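Long-range contact in Bis(5'-nucleosyl)-tetraphosphatase [asymmetrical] (Caenorhabditis elegans, PDB 1KTG), which asymmetrically hydrolyses diadenosine tetraphosphate to AMP and ATP with the help of divalent metal ions, as a member of the Nudix hydrolase family: residues F20-A25 with W32-G37. Residues are numbered along the deposited sequence; the frame is centred on the assembly and turned at random.
Sequences FLLLQA and WTPPKG. With MG (magnesium ion), chain F; AMP (adenosine monophosphate), chain J.
Trp32 offers one face of its indole to the aliphatic part of Gln24 where strands 17-25 and 32-38 pair as an antiparallel beta hairpin of the Nudix fold, an example of how a short strand pairing can lead the chain into a ligand and metal site. The two residues form a non-hydrogen-bonded pair; Gln24 CB stands 3.4 Å from the centroid of the Trp32 six-membered ring, almost on the ring normal, a CH-pi contact over one face. With CG anti to its backbone N (chi1 -167°), the extended Gln24 chain runs on across the indole, CG reaching Trp32 CE2. The Leu22 carbonyl lies at the ring edge, near its plane, and Leu22 CB packs on Trp32 CE3 at 3.9 Å.

Thr33 and Leu23 make the hydrogen-bonded pair: Leu23 N donates to Thr33 O over 2.8 Å, and Thr33 N returns a bond to Leu23 O. That carbonyl oxygen also receives the CA-H of Trp32 and a water, so two conventional donors and one C-H converge on a single acceptor.

At Pro34 and Pro35 the ladder ends and apolar contacts take over. Leu22 CD2 sits 4.0 Å from Pro34 CD, whereas Leu23 turns its CD1 to the ring of Pro35, the two side chains crossing at about a right angle. Tyr87 of strand 81-92 packs on the side chains of Thr33, Pro34 and Lys36.

Lys36, just before the Nudix box, makes no contact with 20-25; it belongs to the AMP pocket and a magnesium site. Its carbonyl oxygen binds a magnesium ion that Glu56 also ligates; two of the waters on that ion accept bonds from Lys36 NZ. The bent side chain brings NZ to Thr33 OG1, which donates to Pro34 O, and the same NZ donates to AMP O1P at 2.6 Å.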
ATOM      1  N   PHE A  20      -5.321  -7.924  -2.006  1.00  5.46           N
ATOM      2  CA  PHE A  20      -4.588  -6.694  -1.664  1.00  5.44           C
ATOM      3  C   PHE A  20      -5.509  -5.622  -1.058  1.00  6.04           C
ATOM      4  O   PHE A  20      -6.642  -5.406  -1.534  1.00  6.00           O
ATOM      5  CB  PHE A  20      -3.916  -6.118  -2.922  1.00  5.19           C
ATOM      6  CG  PHE A  20      -2.940  -7.062  -3.564  1.00  4.50           C
ATOM      7  CD1 PHE A  20      -3.342  -7.886  -4.593  1.00  6.23           C
ATOM      8  CD2 PHE A  20      -1.636  -7.153  -3.100  1.00  7.13           C
ATOM      9  CE1 PHE A  20      -2.457  -8.779  -5.177  1.00  6.59           C
ATOM     10  CE2 PHE A  20      -0.741  -8.041  -3.682  1.00  7.74           C
ATOM     11  CZ  PHE A  20      -1.165  -8.860  -4.717  1.00  7.72           C
ATOM     12  N   LEU A  21      -5.026  -4.931  -0.030  1.00  5.59           N
ATOM     13  CA  LEU A  21      -5.819  -3.897   0.627  1.00  6.05           C
ATOM     14  C   LEU A  21      -5.645  -2.540  -0.057  1.00  6.45           C
ATOM     15  O   LEU A  21      -4.533  -2.054  -0.205  1.00  6.85           O
ATOM     16  CB  LEU A  21      -5.443  -3.776   2.109  1.00  6.21           C
ATOM     17  CG  LEU A  21      -6.191  -2.700   2.917  1.00  6.39           C
ATOM     18  CD1 LEU A  21      -7.690  -2.982   2.988  1.00  5.58           C
ATOM     19  CD2 LEU A  21      -5.604  -2.536   4.322  1.00  6.18           C
ATOM     20  N   LEU A  22      -6.749  -1.951  -0.489  1.00  6.41           N
ATOM     21  CA  LEU A  22      -6.728  -0.618  -1.060  1.00  6.45           C
ATOM     22  C   LEU A  22      -7.617   0.287  -0.223  1.00  6.62           C
ATOM     23  O   LEU A  22      -8.670  -0.155   0.285  1.00  6.11           O
ATOM     24  CB  LEU A  22      -7.194  -0.623  -2.516  1.00  6.51           C
ATOM     25  CG  LEU A  22      -6.284  -1.361  -3.498  1.00  7.37           C
ATOM     26  CD1 LEU A  22      -6.890  -1.304  -4.892  1.00  7.32           C
ATOM     27  CD2 LEU A  22      -4.884  -0.775  -3.516  1.00  8.23           C
ATOM     28  N   LEU A  23      -7.188   1.547  -0.102  1.00  6.02           N
ATOM     29  CA  LEU A  23      -7.898   2.594   0.642  1.00  5.81           C
ATOM     30  C   LEU A  23      -8.310   3.737  -0.294  1.00  6.03           C
ATOM     31  O   LEU A  23      -7.546   4.179  -1.154  1.00  5.79           O
ATOM     32  CB  LEU A  23      -7.008   3.172   1.740  1.00  5.88           C
ATOM     33  CG  LEU A  23      -6.266   2.203   2.651  1.00  5.77           C
ATOM     34  CD1 LEU A  23      -5.436   3.002   3.646  1.00  5.51           C
ATOM     35  CD2 LEU A  23      -7.229   1.278   3.375  1.00  6.88           C
ATOM     36  N   GLN A  24      -9.529   4.215  -0.119  1.00  5.30           N
ATOM     37  CA  GLN A  24     -10.046   5.277  -0.954  1.00  5.63           C
ATOM     38  C   GLN A  24      -9.917   6.615  -0.236  1.00  5.42           C
ATOM     39  O   GLN A  24     -10.440   6.798   0.873  1.00  4.95           O
ATOM     40  CB  GLN A  24     -11.502   5.003  -1.320  1.00  5.68           C
ATOM     41  CG  GLN A  24     -11.995   5.886  -2.423  1.00  6.01           C
ATOM     42  CD  GLN A  24     -13.490   5.799  -2.624  1.00  6.81           C
ATOM     43  OE1 GLN A  24     -14.238   5.538  -1.679  1.00  6.78           O
ATOM     44  NE2 GLN A  24     -13.932   6.038  -3.855  1.00  6.77           N
ATOM     45  N   ALA A  25      -9.214   7.548  -0.873  1.00  5.77           N
ATOM     46  CA  ALA A  25      -8.983   8.865  -0.300  1.00  5.94           C
ATOM     47  C   ALA A  25     -10.297   9.580  -0.054  1.00  6.18           C
ATOM     48  O   ALA A  25     -11.227   9.481  -0.844  1.00  5.77           O
ATOM     49  CB  ALA A  25      -8.122   9.692  -1.222  1.00  6.16           C
ATOM     50  N   TRP A  32      -7.578   5.387  -5.146  1.00  6.83           N
ATOM     51  CA  TRP A  32      -7.297   4.274  -4.262  1.00  6.31           C
ATOM     52  C   TRP A  32      -5.820   3.872  -4.296  1.00  6.53           C
ATOM     53  O   TRP A  32      -5.248   3.692  -5.362  1.00  5.99           O
ATOM     54  CB  TRP A  32      -8.109   3.058  -4.725  1.00  6.19           C
ATOM     55  CG  TRP A  32      -9.614   3.175  -4.693  1.00  5.56           C
ATOM     56  CD1 TRP A  32     -10.412   3.872  -5.558  1.00  4.88           C
ATOM     57  CD2 TRP A  32     -10.499   2.524  -3.778  1.00  5.66           C
ATOM     58  NE1 TRP A  32     -11.737   3.705  -5.227  1.00  5.04           N
ATOM     59  CE2 TRP A  32     -11.817   2.880  -4.134  1.00  5.78           C
ATOM     60  CE3 TRP A  32     -10.311   1.676  -2.682  1.00  6.07           C
ATOM     61  CZ2 TRP A  32     -12.925   2.427  -3.437  1.00  6.51           C
ATOM     62  CZ3 TRP A  32     -11.405   1.228  -1.994  1.00  5.27           C
ATOM     63  CH2 TRP A  32     -12.702   1.598  -2.374  1.00  6.31           C
ATOM     64  N   THR A  33      -5.218   3.714  -3.124  1.00  6.63           N
ATOM     65  CA  THR A  33      -3.839   3.241  -3.020  1.00  6.66           C
ATOM     66  C   THR A  33      -3.743   2.394  -1.769  1.00  6.75           C
ATOM     67  O   THR A  33      -4.643   2.426  -0.927  1.00  6.76           O
ATOM     68  CB  THR A  33      -2.829   4.395  -2.875  1.00  6.78           C
ATOM     69  OG1 THR A  33      -2.858   4.884  -1.528  1.00  6.95           O
ATOM     70  CG2 THR A  33      -3.172   5.599  -3.755  1.00  7.91           C
ATOM     71  N   PRO A  34      -2.664   1.631  -1.630  1.00  6.44           N
ATOM     72  CA  PRO A  34      -2.415   0.933  -0.372  1.00  6.27           C
ATOM     73  C   PRO A  34      -2.060   2.001   0.655  1.00  6.22           C
ATOM     74  O   PRO A  34      -1.884   3.154   0.259  1.00  6.44           O
ATOM     75  CB  PRO A  34      -1.199   0.039  -0.689  1.00  6.28           C
ATOM     76  CG  PRO A  34      -1.130   0.000  -2.178  1.00  6.62           C
ATOM     77  CD  PRO A  34      -1.621   1.350  -2.628  1.00  6.50           C
ATOM     78  N   PRO A  35      -1.976   1.653   1.933  1.00  6.40           N
ATOM     79  CA  PRO A  35      -1.629   2.639   2.958  1.00  6.12           C
ATOM     80  C   PRO A  35      -0.265   3.221   2.644  1.00  6.22           C
ATOM     81  O   PRO A  35       0.657   2.464   2.403  1.00  5.91           O
ATOM     82  CB  PRO A  35      -1.588   1.812   4.249  1.00  6.47           C
ATOM     83  CG  PRO A  35      -2.348   0.538   3.923  1.00  6.16           C
ATOM     84  CD  PRO A  35      -2.177   0.308   2.493  1.00  5.90           C
ATOM     85  N   LYS A  36      -0.137   4.545   2.633  1.00  6.43           N
ATOM     86  CA  LYS A  36       1.142   5.176   2.297  1.00  6.25           C
ATOM     87  C   LYS A  36       1.098   6.662   2.591  1.00  6.13           C
ATOM     88  O   LYS A  36       0.030   7.256   2.638  1.00  6.47           O
ATOM     89  CB  LYS A  36       1.474   4.966   0.819  1.00  6.03           C
ATOM     90  CG  LYS A  36       0.497   5.625  -0.129  1.00  6.71           C
ATOM     91  CD  LYS A  36       0.934   7.011  -0.564  1.00  7.23           C
ATOM     92  CE  LYS A  36       0.084   7.541  -1.733  1.00  8.28           C
ATOM     93  NZ  LYS A  36      -1.373   7.727  -1.409  1.00  9.69           N
ATOM     94  N   GLY A  37       2.256   7.277   2.761  1.00  6.11           N
ATOM     95  CA  GLY A  37       2.279   8.695   3.052  1.00  6.17           C
ATOM     96  C   GLY A  37       3.668   9.294   2.991  1.00  6.05           C
ATOM     97  O   GLY A  37       4.657   8.616   2.733  1.00  5.50           O
TER
HETATM   98 MG    MG F 502      -1.547   8.536   2.726  1.00  9.00          MG
HETATM   99  P   AMP J 701      -1.324  10.594  -3.520  1.00 20.52           P
HETATM  100  O1P AMP J 701      -2.092   9.296  -3.358  1.00 18.83           O
HETATM  101  O2P AMP J 701       0.116  10.316  -3.887  1.00 21.18           O
HETATM  102  O3P AMP J 701      -1.578  11.462  -2.324  1.00 19.51           O
HETATM  103  O5' AMP J 701      -2.001  11.335  -4.781  1.00 21.42           O
HETATM  104  C5' AMP J 701      -1.604  12.646  -5.170  1.00 20.87           C
HETATM  105  C4' AMP J 701      -2.154  12.911  -6.559  1.00 21.33           C
HETATM  106  O4' AMP J 701      -1.477  12.049  -7.467  1.00 21.85           O
HETATM  107  C3' AMP J 701      -3.639  12.600  -6.656  1.00 21.74           C
HETATM  108  O3' AMP J 701      -4.281  13.611  -7.419  1.00 23.74           O
HETATM  109  C2' AMP J 701      -3.710  11.240  -7.334  1.00 21.27           C
HETATM  110  O2' AMP J 701      -4.784  11.140  -8.258  1.00 21.55           O
HETATM  111  C1' AMP J 701      -2.383  11.118  -8.065  1.00 21.71           C
HETATM  112  N9  AMP J 701      -1.787   9.762  -8.030  1.00 22.06           N
HETATM  113  C8  AMP J 701      -1.801   8.867  -7.018  1.00 21.33           C
HETATM  114  N7  AMP J 701      -1.136   7.745  -7.389  1.00 21.61           N
HETATM  115  C5  AMP J 701      -0.686   7.911  -8.630  1.00 22.20           C
HETATM  116  C6  AMP J 701       0.088   7.100  -9.590  1.00 22.09           C
HETATM  117  N6  AMP J 701       0.508   5.855  -9.256  1.00 21.16           N
HETATM  118  N1  AMP J 701       0.351   7.631 -10.795  1.00 22.63           N
HETATM  119  C2  AMP J 701      -0.066   8.870 -11.132  1.00 23.35           C
HETATM  120  N3  AMP J 701      -0.777   9.657 -10.293  1.00 22.72           N
HETATM  121  C4  AMP J 701      -1.112   9.240  -9.062  1.00 22.56           C
HETATM  122  O   HOH W   1      -5.857   6.610  -1.397  1.00 23.68           O
HETATM  123  O   HOH W   2      -2.507   7.037   1.563  1.00  6.07           O
HETATM  124  O   HOH W   3      -1.116   9.515   0.916  1.00  9.71           O
HETATM  125  O   HOH W   4      -3.374   9.641   2.803  1.00  8.11           O